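Local coordinates for protein mannan endo-1,4-beta-mannosidase (Bacillus subtilis, PDB 3CBW) that hydrolyses internal beta-1,4-mannosidic linkages in mannan, galactomannan and glucomannan, and so takes part in glucomannan degradation, at residues F171-E176 and L220-S225. The protein carries 3 engineered substitutions. Residues are numbered along the deposited sequence; the frame is centred on the assembly and turned at random. Where two conformers were deposited one is given.
Sequences FRPLHE and LIWVYS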
loop_
_atom_site.group_PDB
_atom_site.type_symbol
_atom_site.label_atom_id
_atom_site.label_comp_id
_atom_site.label_asym_id
_atom_site.label_seq_id
_atom_site.Cartn_x
_atom_site.Cartn_y
_atom_site.Cartn_z
ATOM N N PHE A 171 2.252 -4.460 3.141
ATOM C CA PHE A 171 0.895 -5.002 2.967
ATOM C C PHE A 171 -0.096 -3.902 3.289
ATOM O O PHE A 171 -0.121 -3.384 4.415
ATOM C CB PHE A 171 0.695 -6.212 3.875
ATOM C CG PHE A 171 -0.626 -6.898 3.700
ATOM C CD1 PHE A 171 -0.973 -7.460 2.481
ATOM C CD2 PHE A 171 -1.504 -7.028 4.771
ATOM C CE1 PHE A 171 -2.184 -8.108 2.308
ATOM C CE2 PHE A 171 -2.719 -7.694 4.617
ATOM C CZ PHE A 171 -3.067 -8.234 3.381
ATOM N N ARG A 172 -0.873 -3.513 2.284
ATOM C CA ARG A 172 -1.706 -2.324 2.384
ATOM C C ARG A 172 -3.163 -2.687 2.087
ATOM O O ARG A 172 -3.642 -2.446 0.989
ATOM C CB ARG A 172 -1.176 -1.266 1.406
ATOM C CG ARG A 172 -1.900 0.074 1.456
ATOM C CD ARG A 172 -1.216 1.077 0.540
ATOM N NE ARG A 172 -1.308 0.746 -0.882
ATOM C CZ ARG A 172 -2.180 1.259 -1.738
ATOM N NH1 ARG A 172 -3.078 2.150 -1.346
ATOM N NH2 ARG A 172 -2.157 0.881 -2.998
ATOM N N PRO A 173 -3.873 -3.251 3.079
ATOM C CA PRO A 173 -5.260 -3.672 2.893
ATOM C C PRO A 173 -6.248 -2.539 3.178
ATOM O O PRO A 173 -5.946 -1.622 3.952
ATOM C CB PRO A 173 -5.423 -4.744 3.959
ATOM C CG PRO A 173 -4.583 -4.232 5.110
ATOM C CD PRO A 173 -3.385 -3.565 4.442
ATOM N N LEU A 174 -7.434 -2.612 2.573
ATOM C CA LEU A 174 -8.562 -1.757 2.971
ATOM C C LEU A 174 -8.221 -0.276 2.871
ATOM O O LEU A 174 -8.525 0.522 3.763
ATOM C CB LEU A 174 -9.032 -2.105 4.383
ATOM C CG LEU A 174 -9.424 -3.553 4.658
ATOM C CD1 LEU A 174 -9.728 -3.702 6.133
ATOM C CD2 LEU A 174 -10.612 -3.991 3.817
ATOM N N HIS A 175 -7.625 0.097 1.740
ATOM C CA HIS A 175 -7.158 1.462 1.522
ATOM C C HIS A 175 -8.299 2.408 1.142
ATOM O O HIS A 175 -9.395 1.974 0.761
ATOM C CB HIS A 175 -6.064 1.456 0.453
ATOM C CG HIS A 175 -6.518 0.991 -0.892
ATOM N ND1 HIS A 175 -7.016 -0.277 -1.131
ATOM C CD2 HIS A 175 -6.469 1.614 -2.094
ATOM C CE1 HIS A 175 -7.299 -0.387 -2.419
ATOM N NE2 HIS A 175 -6.959 0.737 -3.028
ATOM N N GLU A 176 -8.042 3.705 1.274
ATOM C CA GLU A 176 -9.002 4.743 0.863
ATOM C C GLU A 176 -10.370 4.568 1.516
ATOM O O GLU A 176 -11.411 4.807 0.901
ATOM C CB GLU A 176 -9.119 4.829 -0.662
ATOM C CG GLU A 176 -7.782 5.176 -1.303
ATOM C CD GLU A 176 -7.747 5.062 -2.818
ATOM O OE1 GLU A 176 -8.810 4.935 -3.468
ATOM O OE2 GLU A 176 -6.613 5.082 -3.371
ATOM N N LEU A 220 5.043 -9.389 7.186
ATOM C CA LEU A 220 4.193 -8.278 6.749
ATOM C C LEU A 220 4.443 -7.002 7.528
ATOM O O LEU A 220 4.573 -7.006 8.756
ATOM C CB LEU A 220 2.708 -8.642 6.880
ATOM C CG LEU A 220 2.249 -9.927 6.186
ATOM C CD1 LEU A 220 0.766 -10.162 6.382
ATOM C CD2 LEU A 220 2.600 -9.887 4.691
ATOM N N ILE A 221 4.519 -5.911 6.771
ATOM C CA ILE A 221 4.600 -4.550 7.301
ATOM C C ILE A 221 3.271 -3.909 6.929
ATOM O O ILE A 221 2.919 -3.831 5.756
ATOM C CB ILE A 221 5.796 -3.806 6.676
ATOM C CG1 ILE A 221 7.115 -4.447 7.145
ATOM C CG2 ILE A 221 5.755 -2.313 7.020
ATOM C CD1 ILE A 221 8.359 -3.891 6.472
ATOM N N TRP A 222 2.518 -3.491 7.939
ATOM C CA TRP A 222 1.120 -3.107 7.783
ATOM C C TRP A 222 0.959 -1.625 7.476
ATOM O O TRP A 222 1.452 -0.772 8.234
ATOM C CB TRP A 222 0.354 -3.491 9.057
ATOM C CG TRP A 222 0.219 -4.974 9.161
ATOM C CD1 TRP A 222 1.170 -5.854 9.590
ATOM C CD2 TRP A 222 -0.905 -5.752 8.755
ATOM N NE1 TRP A 222 0.692 -7.138 9.498
ATOM C CE2 TRP A 222 -0.579 -7.105 8.989
ATOM C CE3 TRP A 222 -2.173 -5.439 8.253
ATOM C CZ2 TRP A 222 -1.472 -8.146 8.729
ATOM C CZ3 TRP A 222 -3.061 -6.478 7.993
ATOM C CH2 TRP A 222 -2.699 -7.813 8.212
ATOM N N VAL A 223 0.264 -1.323 6.375
ATOM C CA VAL A 223 0.162 0.058 5.874
ATOM C C VAL A 223 -1.291 0.534 5.916
ATOM O O VAL A 223 -2.175 -0.126 5.370
ATOM C CB VAL A 223 0.732 0.168 4.439
ATOM C CG1 VAL A 223 0.728 1.609 3.932
ATOM C CG2 VAL A 223 2.151 -0.433 4.369
ATOM N N TYR A 224 -1.520 1.694 6.543
ATOM C CA TYR A 224 -2.845 2.329 6.668
ATOM C C TYR A 224 -2.863 3.524 5.735
ATOM O O TYR A 224 -2.061 4.447 5.920
ATOM C CB TYR A 224 -3.014 2.773 8.121
ATOM C CG TYR A 224 -4.161 3.723 8.398
ATOM C CD1 TYR A 224 -5.479 3.251 8.474
ATOM C CD2 TYR A 224 -3.931 5.083 8.618
ATOM C CE1 TYR A 224 -6.536 4.108 8.732
ATOM C CE2 TYR A 224 -5.003 5.950 8.872
ATOM C CZ TYR A 224 -6.288 5.448 8.934
ATOM O OH TYR A 224 -7.348 6.280 9.193
ATOM N N SER A 225 -3.787 3.529 4.771
ATOM C CA SER A 225 -3.715 4.483 3.660
ATOM C C SER A 225 -5.052 5.145 3.305
ATOM O O SER A 225 -5.698 4.787 2.315
ATOM C CB SER A 225 -3.081 3.828 2.422
ATOM O OG SER A 225 -3.772 2.654 2.024
HETATM O O HOH W 1 -4.521 0.781 4.070
#
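Phe171 and Trp222 lie side by side on the same face of two parallel strands. The Phe171 edge, CD2 and CE2, meets one indole face near its rim. The planes stand at 89°, a T-shaped stack, with Phe171 CE2 3.6 Å from Trp222 CH2. Pro173 CG touches Trp222 CZ3 at 4.0 Å. An alanine in place of Trp222 would probably leave the Phe171 edge and the proline ring without this packing partner. Between the backbones, Phe171 N donates to Ile221 O (2.8 Å, almost straight), and Val223 N donates to Phe171 O.

Arg172 points to the other face. Its CB and CG pack obliquely on Val223, and a bend at chi3 (66°) turns the guanidinium so that its edge meets Ser225 OG. NH1 makes a weak bond there; the guanidinium is held mainly by Gln110, Asp249 and Glu275, the probable nucleophile. One water donates to Pro173 O and Val223 O and accepts from Ser225 OG, bridging the two segments just past their paired residues. Glu176 N then bonds Ser225 O at 2.8 Å, which is likely to steady the backbone of the probable proton donor.

These are neighbouring strands of the TIM barrel, between strands 108-114 and 245-252. Helix 194-214 covers Trp222 outside, while Arg172 faces strand 271-278 inside.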